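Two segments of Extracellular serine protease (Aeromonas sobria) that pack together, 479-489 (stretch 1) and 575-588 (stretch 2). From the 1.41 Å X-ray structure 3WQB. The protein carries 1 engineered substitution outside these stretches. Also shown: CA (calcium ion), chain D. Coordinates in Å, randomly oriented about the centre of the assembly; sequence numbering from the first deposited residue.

Stretch 1 (479-489) VSLDHQRLPDL
Stretch 2, residues 575-588: TERNNRQPGKLISW

Strands 479-482 and 583-588 run antiparallel (159° between their directions, axes 4.5 Å apart), and the two stretches bury 903 Å² between them. V479 faces W588, S480 S587, L481 L585 and D482 K584, with CA-CA distances of 4.4, 5.2, 4.3 and 5.1 Å. S480 N donates to S587 O (2.9 Å) and S587 N to S480 O (3.1 Å); D482 N to K584 O and K584 N to D482 O are both 2.8 Å. The register slips by one between S480 and L481: at this bulge I586 (phi/psi -96/-54) also donates from its N to S480 O (2.9 Å), and its CB points toward stretch 1, bringing CD1 (chi1 m, chi2 t) to 3.6 Å from D482 OD1.

V479 (t), L481 (p, p), L585 (t, p) and W588 (p) share one buried face. There L585 CD1 fills the space beside V479 CG1 (4.0 Å) and L481 CB (4.3 Å). On the other face, S480 (m) and S587 (p) are small enough to pack CB to OG at 3.5 Å. Beyond the strand pairing, G583 leaves room for H483: a CB there would clash with D482 O and H483 CD2.

The Q484 side chain (m, t, chi3 -39°) reaches into the 579-581 turn. OE1 accepts from Q581 N (3.1 Å) and weakly from R580 N (2.9 Å), while NE2 donates to Q581 OE1 (3.1 Å). A water links Q484 N (3.0 Å) to Q581 O (2.9 Å).

R485 (t, t, p), long and buried, lays a guanidinium face against N578 CA; NH1 bonds weakly to E576 O (2.9 Å), and NE forms a salt bridge to D488 OD2 (2.9 Å). P487 CG abuts E576 OE1 (3.4 Å). Calcium clamps the stretches through D488 OD2 (2.3 Å), N578 OD1 and N579 OD1 (both 2.4 Å), plus four atoms from elsewhere in the structure.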

# COMPACT_ATOMS: atom_id res chain seq x y z
N VAL A 479 16.59 -0.73 -9.67
CA VAL A 479 17.43 -1.81 -10.21
C VAL A 479 17.07 -2.12 -11.65
O VAL A 479 15.88 -2.18 -12.01
CB VAL A 479 17.36 -3.12 -9.35
CG1 VAL A 479 18.24 -4.22 -9.96
CG2 VAL A 479 17.80 -2.85 -7.93
N SER A 480 18.10 -2.31 -12.47
CA SER A 480 17.95 -2.80 -13.83
C SER A 480 18.84 -4.02 -14.00
O SER A 480 20.02 -3.98 -13.65
CB SER A 480 18.32 -1.72 -14.85
OG SER A 480 17.42 -0.63 -14.73
N LEU A 481 18.26 -5.10 -14.51
CA LEU A 481 18.98 -6.34 -14.73
C LEU A 481 18.25 -7.19 -15.76
O LEU A 481 17.05 -7.00 -15.99
CB LEU A 481 19.19 -7.12 -13.41
CG LEU A 481 17.98 -7.58 -12.60
CD1 LEU A 481 17.40 -8.88 -13.17
CD2 LEU A 481 18.39 -7.79 -11.15
N ASP A 482 18.98 -8.12 -16.36
CA ASP A 482 18.37 -9.16 -17.19
C ASP A 482 18.44 -10.49 -16.48
O ASP A 482 19.48 -10.85 -15.92
CB ASP A 482 19.11 -9.29 -18.53
CG ASP A 482 18.90 -8.10 -19.44
OD1 ASP A 482 17.91 -7.35 -19.27
OD2 ASP A 482 19.72 -7.93 -20.36
N HIS A 483 17.33 -11.22 -16.49
CA HIS A 483 17.26 -12.57 -15.94
C HIS A 483 15.99 -13.24 -16.42
O HIS A 483 14.92 -12.63 -16.40
CB HIS A 483 17.29 -12.54 -14.40
CG HIS A 483 17.50 -13.88 -13.78
ND1 HIS A 483 16.49 -14.80 -13.64
CD2 HIS A 483 18.60 -14.44 -13.24
CE1 HIS A 483 16.97 -15.89 -13.06
NE2 HIS A 483 18.25 -15.70 -12.80
N GLN A 484 16.13 -14.49 -16.84
CA GLN A 484 15.03 -15.21 -17.49
C GLN A 484 13.96 -15.79 -16.55
O GLN A 484 12.90 -16.20 -17.01
CB GLN A 484 15.58 -16.34 -18.37
CG GLN A 484 16.41 -15.89 -19.55
CD GLN A 484 17.19 -17.04 -20.16
OE1 GLN A 484 17.70 -17.92 -19.45
NE2 GLN A 484 17.28 -17.05 -21.49
N ARG A 485 14.24 -15.83 -15.25
CA ARG A 485 13.26 -16.28 -14.25
C ARG A 485 13.32 -15.41 -13.00
O ARG A 485 13.89 -15.79 -11.97
CB ARG A 485 13.42 -17.77 -13.94
CG ARG A 485 12.30 -18.31 -13.06
CD ARG A 485 12.25 -19.84 -13.02
NE ARG A 485 13.31 -20.40 -12.19
CZ ARG A 485 13.25 -21.58 -11.58
NH1 ARG A 485 12.17 -22.36 -11.72
NH2 ARG A 485 14.27 -21.98 -10.83
N LEU A 486 12.70 -14.24 -13.09
CA LEU A 486 12.83 -13.21 -12.07
C LEU A 486 12.63 -13.63 -10.61
O LEU A 486 13.37 -13.17 -9.75
CB LEU A 486 11.95 -11.98 -12.38
CG LEU A 486 12.43 -11.11 -13.54
CD1 LEU A 486 11.33 -10.16 -13.97
CD2 LEU A 486 13.71 -10.35 -13.19
N PRO A 487 11.65 -14.52 -10.33
CA PRO A 487 11.46 -14.88 -8.92
C PRO A 487 12.60 -15.69 -8.30
O PRO A 487 12.60 -15.90 -7.10
CB PRO A 487 10.14 -15.67 -8.93
CG PRO A 487 9.43 -15.17 -10.14
CD PRO A 487 10.53 -14.99 -11.15
N ASP A 488 13.60 -16.09 -9.10
CA ASP A 488 14.80 -16.69 -8.53
C ASP A 488 15.65 -15.70 -7.75
O ASP A 488 16.54 -16.11 -7.01
CB ASP A 488 15.67 -17.31 -9.64
CG ASP A 488 15.10 -18.60 -10.19
OD1 ASP A 488 14.06 -19.06 -9.67
OD2 ASP A 488 15.70 -19.15 -11.13
N LEU A 489 15.39 -14.41 -7.92
CA LEU A 489 16.30 -13.39 -7.40
C LEU A 489 15.99 -12.90 -5.99
O LEU A 489 14.84 -12.56 -5.66
CB LEU A 489 16.41 -12.21 -8.37
CG LEU A 489 16.88 -12.55 -9.79
CD1 LEU A 489 16.87 -11.30 -10.61
CD2 LEU A 489 18.26 -13.20 -9.80
N THR A 575 4.17 -23.51 -15.32
CA THR A 575 5.47 -24.00 -14.88
C THR A 575 6.51 -22.92 -15.11
O THR A 575 6.60 -22.34 -16.20
CB THR A 575 5.86 -25.30 -15.61
OG1 THR A 575 4.83 -26.27 -15.42
CG2 THR A 575 7.18 -25.85 -15.08
N GLU A 576 7.27 -22.62 -14.05
CA GLU A 576 8.39 -21.71 -14.16
C GLU A 576 9.63 -22.54 -14.46
O GLU A 576 10.11 -23.29 -13.60
CB GLU A 576 8.64 -20.96 -12.86
CG GLU A 576 7.60 -19.96 -12.44
CD GLU A 576 8.15 -19.10 -11.33
OE1 GLU A 576 8.97 -18.21 -11.62
OE2 GLU A 576 7.78 -19.34 -10.16
N ARG A 577 10.14 -22.40 -15.68
CA ARG A 577 11.34 -23.12 -16.09
C ARG A 577 12.58 -22.33 -15.68
O ARG A 577 12.63 -21.10 -15.84
CB ARG A 577 11.33 -23.34 -17.60
CG ARG A 577 10.01 -23.90 -18.13
CD ARG A 577 10.02 -25.42 -18.21
NE ARG A 577 8.67 -25.98 -18.26
CZ ARG A 577 7.90 -26.02 -19.35
NH1 ARG A 577 8.33 -25.54 -20.51
NH2 ARG A 577 6.69 -26.56 -19.28
N ASN A 578 13.56 -23.02 -15.12
CA ASN A 578 14.81 -22.37 -14.72
C ASN A 578 15.47 -21.60 -15.86
O ASN A 578 15.41 -22.01 -17.02
CB ASN A 578 15.77 -23.38 -14.12
CG ASN A 578 16.95 -22.73 -13.43
OD1 ASN A 578 16.81 -21.71 -12.75
ND2 ASN A 578 18.13 -23.30 -13.61
N ASN A 579 16.09 -20.46 -15.54
CA ASN A 579 16.87 -19.73 -16.54
C ASN A 579 17.97 -20.61 -17.12
O ASN A 579 18.72 -21.26 -16.39
CB ASN A 579 17.47 -18.44 -15.96
CG ASN A 579 18.27 -18.69 -14.69
OD1 ASN A 579 17.72 -19.13 -13.68
ND2 ASN A 579 19.56 -18.38 -14.73
N ARG A 580 18.05 -20.63 -18.45
CA ARG A 580 19.05 -21.40 -19.17
C ARG A 580 20.42 -20.71 -19.18
O ARG A 580 21.46 -21.37 -19.27
CB ARG A 580 18.56 -21.63 -20.61
CG ARG A 580 19.48 -22.48 -21.46
CD ARG A 580 18.86 -23.81 -21.87
NE ARG A 580 19.75 -24.56 -22.75
CZ ARG A 580 19.95 -24.29 -24.05
NH1 ARG A 580 19.33 -23.28 -24.64
NH2 ARG A 580 20.79 -25.04 -24.75
N GLN A 581 20.41 -19.38 -19.09
CA GLN A 581 21.61 -18.57 -19.13
C GLN A 581 21.76 -17.79 -17.82
O GLN A 581 20.77 -17.55 -17.12
CB GLN A 581 21.54 -17.58 -20.30
CG GLN A 581 21.98 -18.12 -21.67
CD GLN A 581 20.96 -19.03 -22.33
OE1 GLN A 581 19.78 -18.68 -22.47
NE2 GLN A 581 21.41 -20.20 -22.77
N PRO A 582 23.00 -17.38 -17.48
CA PRO A 582 23.17 -16.43 -16.38
C PRO A 582 22.47 -15.11 -16.65
O PRO A 582 22.28 -14.71 -17.81
CB PRO A 582 24.68 -16.22 -16.30
CG PRO A 582 25.23 -16.71 -17.61
CD PRO A 582 24.30 -17.81 -18.04
N GLY A 583 22.05 -14.45 -15.58
CA GLY A 583 21.53 -13.10 -15.68
C GLY A 583 22.65 -12.08 -15.67
O GLY A 583 23.83 -12.44 -15.62
N LYS A 584 22.28 -10.81 -15.70
CA LYS A 584 23.23 -9.73 -15.80
C LYS A 584 22.69 -8.53 -15.04
O LYS A 584 21.60 -8.06 -15.35
CB LYS A 584 23.46 -9.38 -17.27
CG LYS A 584 24.35 -8.17 -17.53
CD LYS A 584 24.57 -7.94 -19.02
CE LYS A 584 23.35 -7.31 -19.69
NZ LYS A 584 23.63 -6.90 -21.09
N LEU A 585 23.43 -8.05 -14.05
CA LEU A 585 23.10 -6.77 -13.42
C LEU A 585 23.55 -5.65 -14.35
O LEU A 585 24.71 -5.61 -14.78
CB LEU A 585 23.79 -6.64 -12.06
CG LEU A 585 23.55 -5.35 -11.27
CD1 LEU A 585 22.06 -5.13 -10.94
CD2 LEU A 585 24.37 -5.36 -10.00
N ILE A 586 22.62 -4.76 -14.67
CA ILE A 586 22.87 -3.65 -15.61
C ILE A 586 23.25 -2.37 -14.86
O ILE A 586 24.28 -1.76 -15.12
CB ILE A 586 21.65 -3.42 -16.55
CG1 ILE A 586 21.39 -4.67 -17.40
CG2 ILE A 586 21.85 -2.17 -17.42
CD1 ILE A 586 20.01 -4.71 -18.05
N SER A 587 22.40 -1.96 -13.92
CA SER A 587 22.64 -0.75 -13.17
C SER A 587 21.78 -0.77 -11.93
O SER A 587 20.80 -1.50 -11.86
CB SER A 587 22.26 0.49 -13.99
OG SER A 587 20.87 0.56 -14.20
N TRP A 588 22.16 0.04 -10.95
CA TRP A 588 21.25 0.37 -9.87
C TRP A 588 21.48 1.80 -9.45
O TRP A 588 22.53 2.38 -9.77
CB TRP A 588 21.40 -0.60 -8.69
CG TRP A 588 22.67 -0.49 -7.91
CD1 TRP A 588 23.93 -0.78 -8.34
CD2 TRP A 588 22.80 -0.10 -6.53
NE1 TRP A 588 24.83 -0.59 -7.34
CE2 TRP A 588 24.17 -0.17 -6.21
CE3 TRP A 588 21.89 0.33 -5.55
CZ2 TRP A 588 24.65 0.15 -4.94
CZ3 TRP A 588 22.37 0.63 -4.29
CH2 TRP A 588 23.74 0.54 -3.99
CA CA D . 17.87 -19.97 -11.47
O HOH W 1 18.93 -15.34 -17.30